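Local coordinates for protein TssK (Serratia sp. FS14, PDB 5Y0E) that probably serves as a baseplate component of the bacterial type VI secretion system, linking the baseplate to the membrane-spanning complex, at residues A185-M190 against N293-F298; L347-D352 against L435-W440. All coordinates share one frame; numbering follows the deposited sequence.

Contact 1: A185-M190 against N293-F298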
loop_
_atom_site.group_PDB
_atom_site.type_symbol
_atom_site.label_atom_id
_atom_site.label_comp_id
_atom_site.label_asym_id
_atom_site.label_seq_id
_atom_site.Cartn_x
_atom_site.Cartn_y
_atom_site.Cartn_z
ATOM N N ALA A 185 19.506 -14.422 -9.511
ATOM C CA ALA A 185 19.085 -13.137 -8.992
ATOM C C ALA A 185 18.112 -12.430 -9.907
ATOM O O ALA A 185 17.431 -11.508 -9.459
ATOM C CB ALA A 185 20.291 -12.230 -8.751
ATOM N N GLN A 186 18.035 -12.824 -11.171
ATOM C CA GLN A 186 17.159 -12.136 -12.100
ATOM C C GLN A 186 15.713 -12.521 -11.838
ATOM O O GLN A 186 15.405 -13.672 -11.527
ATOM C CB GLN A 186 17.550 -12.442 -13.536
ATOM C CG GLN A 186 18.918 -11.898 -13.896
ATOM C CD GLN A 186 19.233 -10.559 -13.231
ATOM O OE1 GLN A 186 18.834 -9.504 -13.718
ATOM N NE2 GLN A 186 19.973 -10.601 -12.121
ATOM N N ILE A 187 14.836 -11.531 -11.918
ATOM C CA ILE A 187 13.426 -11.691 -11.611
ATOM C C ILE A 187 12.637 -11.444 -12.886
ATOM O O ILE A 187 12.737 -10.370 -13.473
ATOM C CB ILE A 187 12.963 -10.733 -10.504
ATOM C CG1 ILE A 187 13.712 -11.032 -9.219
ATOM C CG2 ILE A 187 11.482 -10.856 -10.304
ATOM C CD1 ILE A 187 13.692 -9.908 -8.250
ATOM N N PRO A 188 11.835 -12.389 -13.336
ATOM C CA PRO A 188 10.999 -12.165 -14.513
ATOM C C PRO A 188 9.974 -11.079 -14.254
ATOM O O PRO A 188 9.652 -10.777 -13.098
ATOM C CB PRO A 188 10.321 -13.523 -14.724
ATOM C CG PRO A 188 11.108 -14.479 -13.933
ATOM C CD PRO A 188 11.691 -13.739 -12.788
ATOM N N PRO A 189 9.447 -10.449 -15.297
ATOM C CA PRO A 189 8.280 -9.584 -15.105
ATOM C C PRO A 189 7.148 -10.400 -14.509
ATOM O O PRO A 189 6.735 -11.409 -15.064
ATOM C CB PRO A 189 7.969 -9.101 -16.519
ATOM C CG PRO A 189 8.571 -10.123 -17.403
ATOM C CD PRO A 189 9.814 -10.555 -16.710
ATOM N N MET A 190 6.691 -9.984 -13.342
ATOM C CA MET A 190 5.813 -10.783 -12.510
ATOM C C MET A 190 4.503 -10.057 -12.297
ATOM O O MET A 190 4.489 -8.852 -12.061
ATOM C CB MET A 190 6.438 -11.075 -11.161
ATOM C CG MET A 190 7.599 -12.034 -11.201
ATOM S SD MET A 190 7.233 -13.542 -12.050
ATOM C CE MET A 190 6.194 -14.314 -10.852
ATOM N N ASN A 293 12.763 -5.189 -15.136
ATOM C CA ASN A 293 14.033 -5.409 -14.467
ATOM C C ASN A 293 13.870 -5.257 -12.962
ATOM O O ASN A 293 14.423 -4.339 -12.353
ATOM C CB ASN A 293 15.092 -4.447 -14.994
ATOM C CG ASN A 293 16.505 -4.861 -14.607
ATOM O OD1 ASN A 293 16.729 -5.639 -13.678
ATOM N ND2 ASN A 293 17.460 -4.340 -15.332
ATOM N N LEU A 294 13.126 -6.173 -12.360
ATOM C CA LEU A 294 12.741 -6.002 -10.974
ATOM C C LEU A 294 13.903 -6.211 -10.031
ATOM O O LEU A 294 13.971 -5.541 -9.001
ATOM C CB LEU A 294 11.587 -6.940 -10.631
ATOM C CG LEU A 294 10.252 -6.563 -11.299
ATOM C CD1 LEU A 294 9.198 -7.622 -11.086
ATOM C CD2 LEU A 294 9.740 -5.234 -10.827
ATOM N N ALA A 295 14.828 -7.112 -10.373
ATOM C CA ALA A 295 16.017 -7.311 -9.548
ATOM C C ALA A 295 16.826 -6.029 -9.403
ATOM O O ALA A 295 17.282 -5.691 -8.308
ATOM C CB ALA A 295 16.879 -8.417 -10.132
ATOM N N LEU A 296 17.002 -5.295 -10.489
ATOM C CA LEU A 296 17.729 -4.042 -10.409
ATOM C C LEU A 296 17.029 -3.048 -9.500
ATOM O O LEU A 296 17.609 -2.579 -8.518
ATOM C CB LEU A 296 17.900 -3.442 -11.794
ATOM C CG LEU A 296 18.595 -2.095 -11.701
ATOM C CD1 LEU A 296 20.062 -2.289 -11.416
ATOM C CD2 LEU A 296 18.394 -1.277 -12.943
ATOM N N CYS A 297 15.777 -2.704 -9.819
ATOM C CA CYS A 297 15.119 -1.612 -9.116
ATOM C C CYS A 297 14.763 -2.007 -7.694
ATOM O O CYS A 297 14.913 -1.201 -6.780
ATOM C CB CYS A 297 13.886 -1.113 -9.885
ATOM S SG CYS A 297 12.472 -2.202 -10.110
ATOM N N PHE A 298 14.337 -3.243 -7.469
ATOM C CA PHE A 298 14.161 -3.663 -6.087
ATOM C C PHE A 298 15.495 -3.768 -5.377
ATOM O O PHE A 298 15.588 -3.499 -4.173
ATOM C CB PHE A 298 13.419 -4.995 -6.000
ATOM C CG PHE A 298 11.935 -4.847 -5.892
ATOM C CD1 PHE A 298 11.328 -4.720 -4.659
ATOM C CD2 PHE A 298 11.156 -4.814 -7.024
ATOM C CE1 PHE A 298 9.966 -4.558 -4.560
ATOM C CE2 PHE A 298 9.801 -4.655 -6.938
ATOM C CZ PHE A 298 9.194 -4.525 -5.709
HETATM O O HOH W 1 14.900 -8.869 -12.694
#

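Contact 2: L347-D352 against L435-W440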
loop_
_atom_site.group_PDB
_atom_site.type_symbol
_atom_site.label_atom_id
_atom_site.label_comp_id
_atom_site.label_asym_id
_atom_site.label_seq_id
_atom_site.Cartn_x
_atom_site.Cartn_y
_atom_site.Cartn_z
ATOM N N LEU A 347 23.255 -16.086 21.771
ATOM C CA LEU A 347 21.952 -15.838 22.312
ATOM C C LEU A 347 22.042 -14.714 23.325
ATOM O O LEU A 347 22.712 -14.846 24.295
ATOM C CB LEU A 347 21.494 -17.067 23.039
ATOM C CG LEU A 347 20.549 -17.972 22.321
ATOM C CD1 LEU A 347 20.127 -19.000 23.320
ATOM C CD2 LEU A 347 19.359 -17.173 21.864
ATOM N N ALA A 348 21.370 -13.608 23.095
ATOM C CA ALA A 348 21.388 -12.510 24.023
ATOM C C ALA A 348 20.182 -12.762 24.858
ATOM O O ALA A 348 19.117 -12.837 24.343
ATOM C CB ALA A 348 21.259 -11.207 23.281
ATOM N N VAL A 349 20.357 -12.868 26.159
ATOM C CA VAL A 349 19.276 -13.219 27.048
ATOM C C VAL A 349 19.148 -12.339 28.274
ATOM O O VAL A 349 20.123 -11.916 28.816
ATOM C CB VAL A 349 19.515 -14.669 27.496
ATOM C CG1 VAL A 349 18.425 -15.215 28.381
ATOM C CG2 VAL A 349 19.702 -15.560 26.300
ATOM N N ARG A 350 17.925 -12.036 28.674
ATOM C CA ARG A 350 17.636 -11.288 29.883
ATOM C C ARG A 350 16.350 -11.848 30.428
ATOM O O ARG A 350 15.498 -12.232 29.680
ATOM C CB ARG A 350 17.495 -9.799 29.632
ATOM C CG ARG A 350 16.093 -9.288 29.848
ATOM C CD ARG A 350 16.045 -7.931 30.491
ATOM N NE ARG A 350 15.348 -7.944 31.763
ATOM C CZ ARG A 350 14.223 -8.577 32.005
ATOM N NH1 ARG A 350 13.686 -8.527 33.186
ATOM N NH2 ARG A 350 13.641 -9.264 31.073
ATOM N N ALA A 351 16.221 -11.928 31.732
ATOM C CA ALA A 351 15.018 -12.447 32.334
ATOM C C ALA A 351 14.874 -11.922 33.730
ATOM O O ALA A 351 15.789 -11.380 34.271
ATOM C CB ALA A 351 15.053 -13.953 32.360
ATOM N N ASP A 352 13.715 -12.105 34.325
ATOM C CA ASP A 352 13.515 -11.623 35.666
ATOM C C ASP A 352 13.817 -12.664 36.709
ATOM O O ASP A 352 13.018 -12.947 37.555
ATOM C CB ASP A 352 12.114 -11.089 35.831
ATOM C CG ASP A 352 12.010 -9.648 35.477
ATOM O OD1 ASP A 352 12.720 -8.864 36.071
ATOM O OD2 ASP A 352 11.233 -9.271 34.605
ATOM N N LEU A 435 11.351 -13.127 30.171
ATOM C CA LEU A 435 12.352 -13.524 29.204
ATOM C C LEU A 435 12.317 -12.650 27.968
ATOM O O LEU A 435 11.252 -12.340 27.442
ATOM C CB LEU A 435 12.136 -14.972 28.813
ATOM C CG LEU A 435 13.214 -15.471 27.867
ATOM C CD1 LEU A 435 14.497 -15.564 28.635
ATOM C CD2 LEU A 435 12.838 -16.806 27.315
ATOM N N ASP A 436 13.490 -12.212 27.538
ATOM C CA ASP A 436 13.661 -11.580 26.243
ATOM C C ASP A 436 14.927 -12.152 25.639
ATOM O O ASP A 436 15.930 -12.303 26.337
ATOM C CB ASP A 436 13.762 -10.057 26.346
ATOM C CG ASP A 436 13.979 -9.398 24.994
ATOM O OD1 ASP A 436 13.135 -9.584 24.099
ATOM O OD2 ASP A 436 15.000 -8.703 24.808
ATOM N N MET A 437 14.877 -12.499 24.360
ATOM C CA MET A 437 16.024 -13.118 23.730
ATOM C C MET A 437 16.270 -12.504 22.372
ATOM O O MET A 437 15.371 -11.950 21.742
ATOM C CB MET A 437 15.869 -14.617 23.588
ATOM C CG MET A 437 15.936 -15.329 24.903
ATOM S SD MET A 437 15.845 -17.110 24.767
ATOM C CE MET A 437 14.639 -17.273 23.484
ATOM N N GLU A 438 17.519 -12.568 21.961
ATOM C CA GLU A 438 17.937 -12.231 20.621
ATOM C C GLU A 438 18.870 -13.332 20.159
ATOM O O GLU A 438 19.638 -13.878 20.951
ATOM C CB GLU A 438 18.634 -10.872 20.563
ATOM C CG GLU A 438 17.777 -9.738 21.020
ATOM C CD GLU A 438 18.426 -8.386 20.847
ATOM O OE1 GLU A 438 19.590 -8.329 20.438
ATOM O OE2 GLU A 438 17.776 -7.368 21.128
ATOM N N PHE A 439 18.778 -13.674 18.888
ATOM C CA PHE A 439 19.576 -14.733 18.305
ATOM C C PHE A 439 20.355 -14.133 17.157
ATOM O O PHE A 439 19.771 -13.611 16.208
ATOM C CB PHE A 439 18.692 -15.878 17.830
ATOM C CG PHE A 439 19.439 -17.113 17.531
ATOM C CD1 PHE A 439 19.886 -17.912 18.542
ATOM C CD2 PHE A 439 19.700 -17.480 16.235
ATOM C CE1 PHE A 439 20.581 -19.053 18.272
ATOM C CE2 PHE A 439 20.399 -18.632 15.959
ATOM C CZ PHE A 439 20.835 -19.417 16.979
ATOM N N TRP A 440 21.666 -14.186 17.255
ATOM C CA TRP A 440 22.522 -13.572 16.265
ATOM C C TRP A 440 23.474 -14.586 15.661
ATOM O O TRP A 440 23.904 -15.532 16.320
ATOM C CB TRP A 440 23.324 -12.447 16.880
ATOM C CG TRP A 440 22.544 -11.235 17.193
ATOM C CD1 TRP A 440 21.882 -10.966 18.342
ATOM C CD2 TRP A 440 22.371 -10.100 16.354
ATOM N NE1 TRP A 440 21.297 -9.736 18.268
ATOM C CE2 TRP A 440 21.591 -9.181 17.058
ATOM C CE3 TRP A 440 22.801 -9.774 15.071
ATOM C CZ2 TRP A 440 21.233 -7.968 16.533
ATOM C CZ3 TRP A 440 22.445 -8.566 14.551
ATOM C CH2 TRP A 440 21.666 -7.678 15.277
#

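Contact 1: A185-M190 against N293-F298
Ile187 and Ala295 bring the two backbones together, with their CA atoms 5.5 Å apart. Segment 185-190 is loop, extended from Gln186 on. Segment 293-298 holds the N-cap residue and first turn of helix 294-309. No direct hydrogen bond joins them. Instead one water accepts from both backbones, from Ile187 N at 2.8 Å and from Ala295 N at 2.9 Å. It thus takes up an N-H of the first helical turn. Asn293 is the N-cap. Its OD1 accepts from Leu296 N at 3.2 Å, and the donor lies above the plane of the side-chain carbonyl. The loop, which leads from strand 180-182 into helix 197-222, packs on the capped start of helix 294-309. Ile187 is the main apolar side chain on the loop side. Its CG2, anti to the backbone N, rests on Leu294 CB at 3.9 Å. The CD1 end of its other branch reaches Ala295 N at 3.7 Å and also touches Ala295 CB. The side chains of Ile187 and Leu294 cross at about a right angle. Leu294 CD1 reaches on to Pro188 O at 3.8 Å. Ala295 CB sits against Ala185 O. Ile187 also packs on Val198, Leu199 and Phe202 of helix 197-222.

Contact 2: L347-D352 against L435-W440
Val349 and Leu435 meet through branches set by their side-chain torsions. Val349 CG1 lies anti to its backbone N (chi1 -177°), and Leu435 CG does the same in its own residue. A chi2 of 69° then places Leu435 CD1 within 4.0 Å of Val349 CG1, where it also touches Ala351 CB. The other Val349 branch, CG2, packs on Met437 CG at 4.0 Å, and these two side chains lie side by side, pointing the same way. Further along this face, Leu347 CD2 approaches the edge of the Phe439 ring, near its plane, 3.4 Å from Phe439 CD1. The backbones form an antiparallel pair, with strand axes at 171°. Ala348 and Glu438 are a hydrogen-bonded pair, with Ala348 N to Glu438 O at 2.8 Å and the return bond similar. Arg350 and Asp436 repeat this, with Asp436 N to Arg350 O at 2.9 Å. On their face Ala348 CB touches Glu438 CB at 3.8 Å. Glu438 OE1 accepts an almost straight bond from Trp440 NE1 at 3.1 Å, in the plane of the indole, while OE2 is bonded to His400. Asp436 OD2 is bonded to Tyr403. Helix 355-365 packs its Phe362 on Leu347, Val349 and Met437, and helix 197-222 touches the Asp436 and Glu438 face. Strands 317-324 and 404-408 flank the pair in the antiparallel sheet.

Overall arrangement
From the N terminus the chain builds a beta-rich region that ends at strand 180-182. The loop of contact 1 follows. The chain then runs through helices 197-222, 229-253 and 259-273 before 293-298 returns to that loop. Contact 1 thus closes an excursion of helices and loops, without strands, and joins the end of the beta region to helix 294-309. After this helix the chain enters the C-terminal sheet. Contact 2 closes a second, mixed excursion there, pairing strand 343-350 with strand 436-443, the last strand. The two closures follow in series, neither nested nor crossed. The centres of contact 1 and contact 2 lie about 37 Å apart. Helix 197-222 touches both contacts and so spans the distance between them.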